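Side-chain contacts in transcriptional regulator (PDB 1UDD), which is a TenA homologue of the all-helical TENA/THI-4/PQQC family, described as a transcriptional regulator, that forms a four-chain assembly: residues D7-D12 / G129-L134; E14-K19 / F203-W208; P135-Y140 / L172-R177. All blocks are in the same frame, centred on the assembly; numbering follows the deposited sequence.

Contact 1: D7-D12 / G129-L134; sequences DKLRRD and GLTALL
L9 sends one methyl, CD1, across to helix 126-146, where it meets T131 and L134 together. Its CD1 stands 4.1 Å from T131 CG2 and 4.2 Å from L134 CD2, and the leucine and threonine side chains run at a slant to each other. T131 presents its methyl because chi1 of -60° sets CG2 anti to the backbone N; the same torsion leaves OG1 beside that N, where it bonds back to the I127 carbonyl one turn earlier. The threonine thus offers carbon to the interface while its hydroxyl is satisfied inside its own helix. With the nearest CA atoms, those of L9 and T131, 9.3 Å apart and 86 Å² buried in all, this is a light apolar touch between helix 5-11 and helix 126-146 in an all-helical chain of the TenA family. All three touching residues are buried. L9 also packs on Y190 and F197 of helix 190-213, while T131 and L134 both lean on I182 of helix 169-183, so the leucine methyl reaches its two partners at a place where side chains of four helices come together.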
ATOM      1  N   ASP A   7      26.029   1.395  13.166  1.00 24.59           N
ATOM      2  CA  ASP A   7      26.996   2.092  14.017  1.00 22.73           C
ATOM      3  C   ASP A   7      26.707   3.590  13.845  1.00 22.09           C
ATOM      4  O   ASP A   7      26.592   4.332  14.811  1.00 24.65           O
ATOM      5  CB  ASP A   7      28.438   1.801  13.577  1.00 21.55           C
ATOM      6  CG  ASP A   7      28.893   0.379  13.916  1.00 23.60           C
ATOM      7  OD1 ASP A   7      28.410  -0.207  14.906  1.00 19.86           O
ATOM      8  OD2 ASP A   7      29.753  -0.146  13.194  1.00 23.64           O
ATOM      9  N   LYS A   8      26.575   4.015  12.597  1.00 23.15           N
ATOM     10  CA  LYS A   8      26.282   5.411  12.281  1.00 26.40           C
ATOM     11  C   LYS A   8      24.949   5.869  12.839  1.00 21.80           C
ATOM     12  O   LYS A   8      24.830   6.998  13.297  1.00 24.27           O
ATOM     13  CB  LYS A   8      26.289   5.605  10.764  1.00 27.01           C
ATOM     14  CG  LYS A   8      27.657   5.416  10.149  1.00 26.09           C
ATOM     15  CD  LYS A   8      27.573   5.041   8.682  1.00 30.34           C
ATOM     16  CE  LYS A   8      27.371   6.225   7.771  1.00 30.86           C
ATOM     17  NZ  LYS A   8      27.311   5.751   6.336  1.00 34.26           N
ATOM     18  N   LEU A   9      23.939   5.003  12.790  1.00 22.30           N
ATOM     19  CA  LEU A   9      22.624   5.360  13.297  1.00 21.31           C
ATOM     20  C   LEU A   9      22.692   5.631  14.795  1.00 23.48           C
ATOM     21  O   LEU A   9      22.064   6.584  15.296  1.00 21.60           O
ATOM     22  CB  LEU A   9      21.603   4.245  12.994  1.00 19.57           C
ATOM     23  CG  LEU A   9      21.413   3.890  11.506  1.00 15.88           C
ATOM     24  CD1 LEU A   9      20.357   2.800  11.351  1.00 19.40           C
ATOM     25  CD2 LEU A   9      20.981   5.126  10.725  1.00 17.67           C
ATOM     26  N   ARG A  10      23.432   4.784  15.511  1.00 20.78           N
ATOM     27  CA  ARG A  10      23.608   4.961  16.958  1.00 21.26           C
ATOM     28  C   ARG A  10      24.431   6.253  17.147  1.00 24.55           C
ATOM     29  O   ARG A  10      24.082   7.134  17.946  1.00 24.85           O
ATOM     30  CB  ARG A  10      24.369   3.757  17.537  1.00 20.49           C
ATOM     31  CG  ARG A  10      24.602   3.778  19.056  1.00 20.71           C
ATOM     32  CD  ARG A  10      23.322   3.517  19.858  1.00 19.61           C
ATOM     33  NE  ARG A  10      23.643   3.226  21.248  1.00 25.11           N
ATOM     34  CZ  ARG A  10      23.680   4.128  22.224  1.00 27.59           C
ATOM     35  NH1 ARG A  10      23.388   5.394  21.979  1.00 27.06           N
ATOM     36  NH2 ARG A  10      24.082   3.770  23.438  1.00 28.63           N
ATOM     37  N   ARG A  11      25.521   6.362  16.395  1.00 24.44           N
ATOM     38  CA  ARG A  11      26.378   7.549  16.469  1.00 28.63           C
ATOM     39  C   ARG A  11      25.552   8.836  16.300  1.00 29.05           C
ATOM     40  O   ARG A  11      25.572   9.718  17.158  1.00 29.33           O
ATOM     41  CB  ARG A  11      27.445   7.497  15.375  1.00 26.69           C
ATOM     42  CG  ARG A  11      28.457   8.650  15.423  1.00 34.43           C
ATOM     43  CD  ARG A  11      28.502   9.375  14.092  1.00 32.66           C
ATOM     44  NE  ARG A  11      29.265   8.678  13.067  1.00 33.86           N
ATOM     45  CZ  ARG A  11      28.933   8.650  11.776  1.00 36.45           C
ATOM     46  NH1 ARG A  11      27.845   9.267  11.349  1.00 35.99           N
ATOM     47  NH2 ARG A  11      29.701   8.018  10.903  1.00 40.61           N
ATOM     48  N   ASP A  12      24.808   8.918  15.205  1.00 27.90           N
ATOM     49  CA  ASP A  12      24.008  10.108  14.898  1.00 27.70           C
ATOM     50  C   ASP A  12      22.809  10.413  15.778  1.00 27.74           C
ATOM     51  O   ASP A  12      22.182  11.453  15.606  1.00 29.33           O
ATOM     52  CB  ASP A  12      23.527  10.049  13.449  1.00 24.98           C
ATOM     53  CG  ASP A  12      24.668   9.974  12.470  1.00 23.99           C
ATOM     54  OD1 ASP A  12      25.778  10.395  12.826  1.00 30.84           O
ATOM     55  OD2 ASP A  12      24.462   9.508  11.340  1.00 29.78           O
ATOM     56  N   GLY A 129      11.941   0.403   5.942  1.00 21.39           N
ATOM     57  CA  GLY A 129      10.854   0.026   6.828  1.00 17.53           C
ATOM     58  C   GLY A 129      11.420  -0.492   8.131  1.00 22.24           C
ATOM     59  O   GLY A 129      11.028  -0.032   9.205  1.00 23.75           O
ATOM     60  N   LEU A 130      12.355  -1.435   8.045  1.00 21.52           N
ATOM     61  CA  LEU A 130      12.972  -2.005   9.234  1.00 20.31           C
ATOM     62  C   LEU A 130      13.683  -0.944  10.072  1.00 21.00           C
ATOM     63  O   LEU A 130      13.615  -0.958  11.312  1.00 18.89           O
ATOM     64  CB  LEU A 130      13.958  -3.109   8.828  1.00 21.12           C
ATOM     65  CG  LEU A 130      13.304  -4.345   8.216  1.00 25.32           C
ATOM     66  CD1 LEU A 130      14.390  -5.301   7.689  1.00 29.30           C
ATOM     67  CD2 LEU A 130      12.427  -5.034   9.275  1.00 22.45           C
ATOM     68  N   THR A 131      14.357  -0.014   9.405  1.00 22.50           N
ATOM     69  CA  THR A 131      15.053   1.053  10.113  1.00 22.46           C
ATOM     70  C   THR A 131      14.049   1.882  10.924  1.00 25.17           C
ATOM     71  O   THR A 131      14.391   2.440  11.974  1.00 23.07           O
ATOM     72  CB  THR A 131      15.827   1.976   9.125  1.00 25.05           C
ATOM     73  OG1 THR A 131      16.791   1.195   8.413  1.00 22.32           O
ATOM     74  CG2 THR A 131      16.575   3.106   9.884  1.00 20.97           C
ATOM     75  N   ALA A 132      12.806   1.961  10.459  1.00 25.16           N
ATOM     76  CA  ALA A 132      11.819   2.731  11.214  1.00 25.43           C
ATOM     77  C   ALA A 132      11.410   1.981  12.478  1.00 25.13           C
ATOM     78  O   ALA A 132      10.827   2.566  13.383  1.00 22.20           O
ATOM     79  CB  ALA A 132      10.609   3.019  10.372  1.00 23.25           C
ATOM     80  N   LEU A 133      11.734   0.692  12.537  1.00 23.46           N
ATOM     81  CA  LEU A 133      11.390  -0.130  13.696  1.00 24.87           C
ATOM     82  C   LEU A 133      12.573  -0.409  14.624  1.00 24.96           C
ATOM     83  O   LEU A 133      12.396  -0.903  15.739  1.00 26.00           O
ATOM     84  CB  LEU A 133      10.825  -1.470  13.235  1.00 23.77           C
ATOM     85  CG  LEU A 133       9.684  -1.455  12.218  1.00 24.37           C
ATOM     86  CD1 LEU A 133       9.209  -2.902  11.971  1.00 23.09           C
ATOM     87  CD2 LEU A 133       8.539  -0.584  12.726  1.00 23.17           C
ATOM     88  N   LEU A 134      13.778  -0.097  14.166  1.00 26.33           N
ATOM     89  CA  LEU A 134      14.981  -0.362  14.946  1.00 24.51           C
ATOM     90  C   LEU A 134      15.044   0.441  16.250  1.00 24.30           C
ATOM     91  O   LEU A 134      15.380  -0.103  17.308  1.00 21.66           O
ATOM     92  CB  LEU A 134      16.216  -0.109  14.077  1.00 25.87           C
ATOM     93  CG  LEU A 134      17.544  -0.656  14.602  1.00 27.75           C
ATOM     94  CD1 LEU A 134      17.436  -2.173  14.861  1.00 29.51           C
ATOM     95  CD2 LEU A 134      18.614  -0.360  13.589  1.00 23.03           C
TER

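Contact 2: E14-K19 / F203-W208; sequences EQIWKK and FELAFW
Helix 14-21 lies against helix 190-213 in the TenA-type helical fold, and the segments 14-19 and 203-208 mark a surface part of that pairing, where L205 is the one residue of its segment that meets both I16 and K19. The leucine has CG anti to its backbone N (chi1 180°), which extends the branch toward helix 14-21. Its two methyls divide the work: CD2 packs on the aliphatic part of K19, 3.7 Å from K19 CB and 3.8 Å from K19 CD, whereas CD1 rests on the lysine backbone, 3.9 Å from K19 O. The lysine crosses the leucine at a slant; CB and CD carry its side of the contact, and beyond CD the chain draws off from the other segment. Lower on the leucine, I16 CD1 comes to 4.1 Å from L205 CB, so the branch is touched at its base as well as at its end. The CA atoms of K19 and L205 are 7.3 Å apart, and the two segments bury 163 Å² between them. Around this pair, I20 and H23 also touch L205, W17 reaches S201 of helix 190-213 through NE1, and E204 turns to C136, S139 and Y140 of helix 126-146.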
ATOM      1  N   GLU A  14      22.967   9.840  19.343  1.00 28.26           N
ATOM      2  CA  GLU A  14      23.472   9.774  20.720  1.00 27.73           C
ATOM      3  C   GLU A  14      22.804  10.710  21.718  1.00 29.58           C
ATOM      4  O   GLU A  14      22.493  10.323  22.855  1.00 25.69           O
ATOM      5  CB  GLU A  14      24.994  10.049  20.742  1.00 26.91           C
ATOM      6  CG  GLU A  14      25.856   8.909  20.154  1.00 29.49           C
ATOM      7  CD  GLU A  14      27.321   9.284  20.004  1.00 28.35           C
ATOM      8  OE1 GLU A  14      27.616  10.492  19.946  1.00 29.87           O
ATOM      9  OE2 GLU A  14      28.182   8.381  19.916  1.00 27.96           O
ATOM     10  N   GLN A  15      22.588  11.951  21.309  1.00 27.79           N
ATOM     11  CA  GLN A  15      22.002  12.887  22.241  1.00 29.48           C
ATOM     12  C   GLN A  15      20.559  12.567  22.624  1.00 28.93           C
ATOM     13  O   GLN A  15      20.178  12.714  23.788  1.00 28.55           O
ATOM     14  CB  GLN A  15      22.131  14.308  21.705  1.00 30.54           C
ATOM     15  CG  GLN A  15      22.104  15.340  22.810  1.00 42.39           C
ATOM     16  CD  GLN A  15      22.768  14.842  24.092  1.00 45.94           C
ATOM     17  OE1 GLN A  15      23.995  14.640  24.150  1.00 45.80           O
ATOM     18  NE2 GLN A  15      21.952  14.626  25.128  1.00 45.78           N
ATOM     19  N   ILE A  16      19.748  12.111  21.682  1.00 25.25           N
ATOM     20  CA  ILE A  16      18.389  11.827  22.083  1.00 27.25           C
ATOM     21  C   ILE A  16      18.301  10.492  22.840  1.00 27.17           C
ATOM     22  O   ILE A  16      17.457  10.344  23.711  1.00 28.92           O
ATOM     23  CB  ILE A  16      17.413  11.886  20.885  1.00 30.30           C
ATOM     24  CG1 ILE A  16      17.016  10.499  20.458  1.00 26.55           C
ATOM     25  CG2 ILE A  16      17.973  12.714  19.757  1.00 29.25           C
ATOM     26  CD1 ILE A  16      15.576  10.258  20.849  1.00 27.76           C
ATOM     27  N   TRP A  17      19.182   9.531  22.533  1.00 26.23           N
ATOM     28  CA  TRP A  17      19.155   8.264  23.258  1.00 24.29           C
ATOM     29  C   TRP A  17      19.553   8.509  24.716  1.00 24.88           C
ATOM     30  O   TRP A  17      19.027   7.874  25.627  1.00 23.81           O
ATOM     31  CB  TRP A  17      20.062   7.229  22.589  1.00 22.72           C
ATOM     32  CG  TRP A  17      19.366   6.531  21.414  1.00 23.63           C
ATOM     33  CD1 TRP A  17      18.582   7.113  20.466  1.00 21.41           C
ATOM     34  CD2 TRP A  17      19.365   5.125  21.127  1.00 25.51           C
ATOM     35  NE1 TRP A  17      18.077   6.159  19.607  1.00 27.44           N
ATOM     36  CE2 TRP A  17      18.542   4.928  19.992  1.00 26.82           C
ATOM     37  CE3 TRP A  17      19.977   4.009  21.723  1.00 22.58           C
ATOM     38  CZ2 TRP A  17      18.314   3.663  19.441  1.00 22.55           C
ATOM     39  CZ3 TRP A  17      19.749   2.751  21.175  1.00 24.65           C
ATOM     40  CH2 TRP A  17      18.923   2.590  20.042  1.00 22.69           C
ATOM     41  N   LYS A  18      20.461   9.458  24.934  1.00 26.55           N
ATOM     42  CA  LYS A  18      20.869   9.805  26.284  1.00 27.55           C
ATOM     43  C   LYS A  18      19.641  10.317  27.054  1.00 27.94           C
ATOM     44  O   LYS A  18      19.408   9.932  28.207  1.00 25.93           O
ATOM     45  CB  LYS A  18      21.956  10.878  26.235  1.00 31.84           C
ATOM     46  CG  LYS A  18      22.425  11.354  27.590  1.00 37.14           C
ATOM     47  CD  LYS A  18      23.553  12.359  27.447  1.00 39.44           C
ATOM     48  CE  LYS A  18      23.924  12.953  28.799  1.00 44.52           C
ATOM     49  NZ  LYS A  18      24.968  13.998  28.639  1.00 45.33           N
ATOM     50  N   LYS A  19      18.845  11.178  26.417  1.00 29.60           N
ATOM     51  CA  LYS A  19      17.638  11.702  27.066  1.00 30.07           C
ATOM     52  C   LYS A  19      16.664  10.546  27.330  1.00 30.88           C
ATOM     53  O   LYS A  19      15.892  10.572  28.285  1.00 30.62           O
ATOM     54  CB  LYS A  19      16.951  12.747  26.187  1.00 33.60           C
ATOM     55  CG  LYS A  19      17.819  13.931  25.766  1.00 37.94           C
ATOM     56  CD  LYS A  19      16.987  14.860  24.879  1.00 43.14           C
ATOM     57  CE  LYS A  19      17.821  15.959  24.252  1.00 44.79           C
ATOM     58  NZ  LYS A  19      18.515  16.748  25.295  1.00 48.09           N
ATOM     59  N   PHE A 203      10.312   9.757  18.554  1.00 27.97           N
ATOM     60  CA  PHE A 203       9.022   9.198  18.967  1.00 27.49           C
ATOM     61  C   PHE A 203       9.178   8.383  20.243  1.00 27.14           C
ATOM     62  O   PHE A 203       8.325   8.433  21.118  1.00 28.81           O
ATOM     63  CB  PHE A 203       8.433   8.312  17.877  1.00 22.91           C
ATOM     64  CG  PHE A 203       7.674   9.071  16.819  1.00 28.53           C
ATOM     65  CD1 PHE A 203       6.609   9.902  17.165  1.00 27.68           C
ATOM     66  CD2 PHE A 203       7.997   8.926  15.471  1.00 26.06           C
ATOM     67  CE1 PHE A 203       5.878  10.576  16.181  1.00 32.66           C
ATOM     68  CE2 PHE A 203       7.271   9.593  14.479  1.00 31.02           C
ATOM     69  CZ  PHE A 203       6.208  10.421  14.833  1.00 28.30           C
ATOM     70  N   GLU A 204      10.263   7.618  20.344  1.00 28.60           N
ATOM     71  CA  GLU A 204      10.498   6.817  21.536  1.00 29.34           C
ATOM     72  C   GLU A 204      10.561   7.714  22.775  1.00 28.20           C
ATOM     73  O   GLU A 204       9.962   7.408  23.803  1.00 29.46           O
ATOM     74  CB  GLU A 204      11.812   6.027  21.414  1.00 28.78           C
ATOM     75  CG  GLU A 204      11.715   4.722  20.620  1.00 23.50           C
ATOM     76  CD  GLU A 204      10.689   3.745  21.194  1.00 27.48           C
ATOM     77  OE1 GLU A 204      10.492   3.738  22.429  1.00 25.03           O
ATOM     78  OE2 GLU A 204      10.091   2.968  20.414  1.00 22.55           O
ATOM     79  N   LEU A 205      11.303   8.808  22.669  1.00 27.00           N
ATOM     80  CA  LEU A 205      11.447   9.744  23.774  1.00 31.89           C
ATOM     81  C   LEU A 205      10.084  10.354  24.080  1.00 32.59           C
ATOM     82  O   LEU A 205       9.673  10.449  25.241  1.00 32.73           O
ATOM     83  CB  LEU A 205      12.464  10.836  23.409  1.00 29.37           C
ATOM     84  CG  LEU A 205      12.766  11.933  24.435  1.00 31.59           C
ATOM     85  CD1 LEU A 205      13.030  11.335  25.798  1.00 30.43           C
ATOM     86  CD2 LEU A 205      13.967  12.737  23.961  1.00 30.46           C
ATOM     87  N   ALA A 206       9.372  10.730  23.023  1.00 31.85           N
ATOM     88  CA  ALA A 206       8.052  11.329  23.164  1.00 32.45           C
ATOM     89  C   ALA A 206       7.097  10.356  23.836  1.00 31.76           C
ATOM     90  O   ALA A 206       6.225  10.760  24.616  1.00 33.79           O
ATOM     91  CB  ALA A 206       7.506  11.728  21.787  1.00 28.87           C
ATOM     92  N   PHE A 207       7.256   9.073  23.528  1.00 28.22           N
ATOM     93  CA  PHE A 207       6.381   8.065  24.095  1.00 32.89           C
ATOM     94  C   PHE A 207       6.566   7.978  25.612  1.00 33.55           C
ATOM     95  O   PHE A 207       5.594   7.884  26.361  1.00 31.73           O
ATOM     96  CB  PHE A 207       6.657   6.700  23.463  1.00 31.06           C
ATOM     97  CG  PHE A 207       5.465   5.784  23.451  1.00 33.19           C
ATOM     98  CD1 PHE A 207       4.512   5.873  22.431  1.00 35.07           C
ATOM     99  CD2 PHE A 207       5.304   4.810  24.439  1.00 31.89           C
ATOM    100  CE1 PHE A 207       3.414   4.997  22.392  1.00 35.84           C
ATOM    101  CE2 PHE A 207       4.219   3.937  24.413  1.00 34.08           C
ATOM    102  CZ  PHE A 207       3.269   4.025  23.383  1.00 32.62           C
ATOM    103  N   TRP A 208       7.815   7.992  26.064  1.00 33.05           N
ATOM    104  CA  TRP A 208       8.066   7.922  27.495  1.00 34.44           C
ATOM    105  C   TRP A 208       7.509   9.182  28.127  1.00 36.06           C
ATOM    106  O   TRP A 208       6.886   9.134  29.184  1.00 35.01           O
ATOM    107  CB  TRP A 208       9.569   7.799  27.782  1.00 30.96           C
ATOM    108  CG  TRP A 208      10.135   6.484  27.337  1.00 31.02           C
ATOM    109  CD1 TRP A 208      11.090   6.284  26.382  1.00 29.75           C
ATOM    110  CD2 TRP A 208       9.782   5.187  27.832  1.00 32.52           C
ATOM    111  NE1 TRP A 208      11.357   4.946  26.256  1.00 32.45           N
ATOM    112  CE2 TRP A 208      10.567   4.247  27.132  1.00 31.76           C
ATOM    113  CE3 TRP A 208       8.876   4.728  28.807  1.00 31.10           C
ATOM    114  CZ2 TRP A 208      10.479   2.871  27.369  1.00 31.14           C
ATOM    115  CZ3 TRP A 208       8.789   3.358  29.044  1.00 31.69           C
ATOM    116  CH2 TRP A 208       9.588   2.445  28.325  1.00 33.46           C
TER

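Contact 3: P135-Y140 / L172-R177; sequences PCFWSY and LNLVGR
The axes of the short helical segments 135-140 and 172-177 approach to 9.5 Å and run at 138° between their N-to-C directions, a roughly antiparallel pairing in which the CA atoms of W138 and V175 come to 5.9 Å. V175 fits there by turning one methyl to each of two successive residues. CG1, anti to the backbone N (chi1 -176°), lies 3.7 Å from W138 CA and 3.9 Å from W138 CB, with the tryptophan side chain crossing the valine at about a right angle; CG2 sits 3.7 Å from F137 O. That carbonyl also accepts a bond from the Y171 hydroxyl. On this turn of helix 126-146, in the helical bundle of the TenA homologue, V175 of helix 169-183 thus touches backbone atoms as well as side chains. One residue earlier on each helix, L174 CD2 meets the F137 ring obliquely, 3.8 Å from F137 CE2. Helix 126-146 is kinked at P135 and C136, whose N atoms lack a bond to the preceding turn. At the kink, P135 O accepts from both S139 N and S139 OG, which reach it from opposite faces of its plane; the hydroxyl bond is 2.6 Å long. W138 lies edge-to-face with W17 and forms a cation-pi contact with R179.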
ATOM      1  N   PRO A 135      14.723   1.746  16.205  1.00 23.10           N
ATOM      2  CA  PRO A 135      14.790   2.461  17.483  1.00 19.91           C
ATOM      3  C   PRO A 135      13.931   1.713  18.503  1.00 20.78           C
ATOM      4  O   PRO A 135      14.316   1.560  19.659  1.00 21.66           O
ATOM      5  CB  PRO A 135      14.238   3.836  17.141  1.00 20.96           C
ATOM      6  CG  PRO A 135      14.685   4.012  15.677  1.00 22.62           C
ATOM      7  CD  PRO A 135      14.400   2.655  15.087  1.00 21.56           C
ATOM      8  N   CYS A 136      12.772   1.229  18.065  1.00 23.11           N
ATOM      9  CA  CYS A 136      11.886   0.474  18.963  1.00 24.93           C
ATOM     10  C   CYS A 136      12.593  -0.723  19.585  1.00 24.53           C
ATOM     11  O   CYS A 136      12.857  -0.747  20.788  1.00 24.92           O
ATOM     12  CB  CYS A 136      10.650  -0.028  18.218  1.00 28.54           C
ATOM     13  SG  CYS A 136       9.820  -1.408  19.069  1.00 30.12           S
ATOM     14  N   PHE A 137      12.899  -1.717  18.760  1.00 23.12           N
ATOM     15  CA  PHE A 137      13.557  -2.934  19.236  1.00 24.68           C
ATOM     16  C   PHE A 137      14.896  -2.679  19.950  1.00 27.22           C
ATOM     17  O   PHE A 137      15.129  -3.182  21.046  1.00 25.94           O
ATOM     18  CB  PHE A 137      13.804  -3.906  18.068  1.00 26.49           C
ATOM     19  CG  PHE A 137      12.556  -4.563  17.526  1.00 31.65           C
ATOM     20  CD1 PHE A 137      11.749  -3.910  16.602  1.00 33.59           C
ATOM     21  CD2 PHE A 137      12.207  -5.856  17.917  1.00 30.97           C
ATOM     22  CE1 PHE A 137      10.608  -4.538  16.072  1.00 37.86           C
ATOM     23  CE2 PHE A 137      11.073  -6.490  17.394  1.00 35.09           C
ATOM     24  CZ  PHE A 137      10.274  -5.831  16.470  1.00 33.20           C
ATOM     25  N   TRP A 138      15.754  -1.872  19.334  1.00 26.72           N
ATOM     26  CA  TRP A 138      17.086  -1.598  19.869  1.00 25.67           C
ATOM     27  C   TRP A 138      17.145  -0.787  21.166  1.00 26.43           C
ATOM     28  O   TRP A 138      17.823  -1.191  22.113  1.00 24.05           O
ATOM     29  CB  TRP A 138      17.938  -0.941  18.778  1.00 27.05           C
ATOM     30  CG  TRP A 138      19.420  -0.924  19.032  1.00 27.83           C
ATOM     31  CD1 TRP A 138      20.093  -1.468  20.102  1.00 29.56           C
ATOM     32  CD2 TRP A 138      20.415  -0.315  18.201  1.00 29.90           C
ATOM     33  NE1 TRP A 138      21.445  -1.228  19.984  1.00 26.83           N
ATOM     34  CE2 TRP A 138      21.671  -0.525  18.827  1.00 30.30           C
ATOM     35  CE3 TRP A 138      20.369   0.393  16.986  1.00 29.00           C
ATOM     36  CZ2 TRP A 138      22.872  -0.052  18.274  1.00 29.30           C
ATOM     37  CZ3 TRP A 138      21.568   0.864  16.436  1.00 31.93           C
ATOM     38  CH2 TRP A 138      22.801   0.636  17.083  1.00 29.63           C
ATOM     39  N   SER A 139      16.440   0.340  21.223  1.00 25.23           N
ATOM     40  CA  SER A 139      16.452   1.157  22.424  1.00 23.01           C
ATOM     41  C   SER A 139      15.948   0.422  23.670  1.00 24.54           C
ATOM     42  O   SER A 139      16.442   0.660  24.756  1.00 25.33           O
ATOM     43  CB  SER A 139      15.622   2.427  22.226  1.00 20.48           C
ATOM     44  OG  SER A 139      14.236   2.144  22.225  1.00 23.25           O
ATOM     45  N   TYR A 140      14.963  -0.457  23.522  1.00 27.22           N
ATOM     46  CA  TYR A 140      14.439  -1.180  24.678  1.00 28.83           C
ATOM     47  C   TYR A 140      15.501  -2.094  25.276  1.00 28.01           C
ATOM     48  O   TYR A 140      15.552  -2.293  26.495  1.00 32.49           O
ATOM     49  CB  TYR A 140      13.186  -1.984  24.295  1.00 27.98           C
ATOM     50  CG  TYR A 140      11.899  -1.199  24.490  1.00 31.21           C
ATOM     51  CD1 TYR A 140      11.668  -0.001  23.800  1.00 33.02           C
ATOM     52  CD2 TYR A 140      10.951  -1.610  25.431  1.00 29.69           C
ATOM     53  CE1 TYR A 140      10.517   0.772  24.058  1.00 31.78           C
ATOM     54  CE2 TYR A 140       9.813  -0.849  25.696  1.00 29.39           C
ATOM     55  CZ  TYR A 140       9.601   0.334  25.014  1.00 29.92           C
ATOM     56  OH  TYR A 140       8.478   1.078  25.307  1.00 28.40           O
ATOM     57  N   LEU A 172      18.035 -10.132  22.680  1.00 34.07           N
ATOM     58  CA  LEU A 172      19.273  -9.539  22.203  1.00 35.12           C
ATOM     59  C   LEU A 172      19.658 -10.081  20.836  1.00 36.74           C
ATOM     60  O   LEU A 172      20.193  -9.351  19.994  1.00 34.32           O
ATOM     61  CB  LEU A 172      20.409  -9.819  23.185  1.00 35.35           C
ATOM     62  CG  LEU A 172      20.340  -9.078  24.520  1.00 37.46           C
ATOM     63  CD1 LEU A 172      21.522  -9.495  25.397  1.00 37.37           C
ATOM     64  CD2 LEU A 172      20.369  -7.579  24.261  1.00 33.36           C
ATOM     65  N   ASN A 173      19.395 -11.363  20.610  1.00 35.51           N
ATOM     66  CA  ASN A 173      19.747 -11.961  19.332  1.00 35.26           C
ATOM     67  C   ASN A 173      18.820 -11.475  18.233  1.00 31.84           C
ATOM     68  O   ASN A 173      19.244 -11.337  17.093  1.00 32.41           O
ATOM     69  CB  ASN A 173      19.732 -13.490  19.438  1.00 37.62           C
ATOM     70  CG  ASN A 173      20.992 -14.038  20.108  1.00 42.33           C
ATOM     71  OD1 ASN A 173      21.088 -15.229  20.402  1.00 44.67           O
ATOM     72  ND2 ASN A 173      21.971 -13.162  20.337  1.00 43.17           N
ATOM     73  N   LEU A 174      17.565 -11.206  18.590  1.00 28.74           N
ATOM     74  CA  LEU A 174      16.575 -10.708  17.638  1.00 30.13           C
ATOM     75  C   LEU A 174      16.992  -9.313  17.153  1.00 27.46           C
ATOM     76  O   LEU A 174      17.009  -9.037  15.948  1.00 26.75           O
ATOM     77  CB  LEU A 174      15.189 -10.629  18.290  1.00 28.96           C
ATOM     78  CG  LEU A 174      14.146  -9.820  17.504  1.00 34.56           C
ATOM     79  CD1 LEU A 174      13.955 -10.438  16.122  1.00 37.45           C
ATOM     80  CD2 LEU A 174      12.823  -9.770  18.263  1.00 31.65           C
ATOM     81  N   VAL A 175      17.318  -8.430  18.085  1.00 25.05           N
ATOM     82  CA  VAL A 175      17.760  -7.092  17.703  1.00 27.49           C
ATOM     83  C   VAL A 175      19.025  -7.229  16.848  1.00 27.26           C
ATOM     84  O   VAL A 175      19.190  -6.533  15.836  1.00 27.50           O
ATOM     85  CB  VAL A 175      18.078  -6.229  18.940  1.00 27.03           C
ATOM     86  CG1 VAL A 175      18.442  -4.814  18.507  1.00 22.50           C
ATOM     87  CG2 VAL A 175      16.879  -6.220  19.878  1.00 23.43           C
ATOM     88  N   GLY A 176      19.907  -8.141  17.253  1.00 25.70           N
ATOM     89  CA  GLY A 176      21.137  -8.361  16.514  1.00 21.64           C
ATOM     90  C   GLY A 176      20.817  -8.688  15.071  1.00 24.98           C
ATOM     91  O   GLY A 176      21.387  -8.096  14.150  1.00 24.90           O
ATOM     92  N   ARG A 177      19.894  -9.628  14.870  1.00 22.71           N
ATOM     93  CA  ARG A 177      19.476 -10.012  13.529  1.00 25.54           C
ATOM     94  C   ARG A 177      18.870  -8.850  12.736  1.00 24.09           C
ATOM     95  O   ARG A 177      19.100  -8.729  11.528  1.00 23.97           O
ATOM     96  CB  ARG A 177      18.450 -11.149  13.579  1.00 29.41           C
ATOM     97  CG  ARG A 177      19.070 -12.539  13.463  1.00 42.53           C
ATOM     98  CD  ARG A 177      18.624 -13.422  14.610  1.00 46.34           C
ATOM     99  NE  ARG A 177      17.168 -13.482  14.698  1.00 48.66           N
ATOM    100  CZ  ARG A 177      16.507 -13.799  15.807  1.00 50.61           C
ATOM    101  NH1 ARG A 177      17.178 -14.084  16.919  1.00 48.75           N
ATOM    102  NH2 ARG A 177      15.181 -13.821  15.804  1.00 50.54           N
TER

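In the fold
From the N terminus, helix 5-11 enters contact 1 and helix 14-21, next in the chain, enters contact 2. Contact 1 closes first, on helix 126-146, after 116 intervening residues. Contact 3 opens at the very next residue of that helix and closes on helix 169-183, a loop of 31 residues. Contact 2 closes last, on helix 190-213, after 183. Contacts 1 and 2 therefore cross, contacts 1 and 3 follow in series, and contact 3 nests inside contact 2. Contacts 1 and 2 thus tie the two N-terminal helices to helices 126-146 and 190-213, while contact 3 joins 126-146 to 169-183. Direct touches join all three: R10 on W17, R10 on W138, and E204 and W208 on Y140.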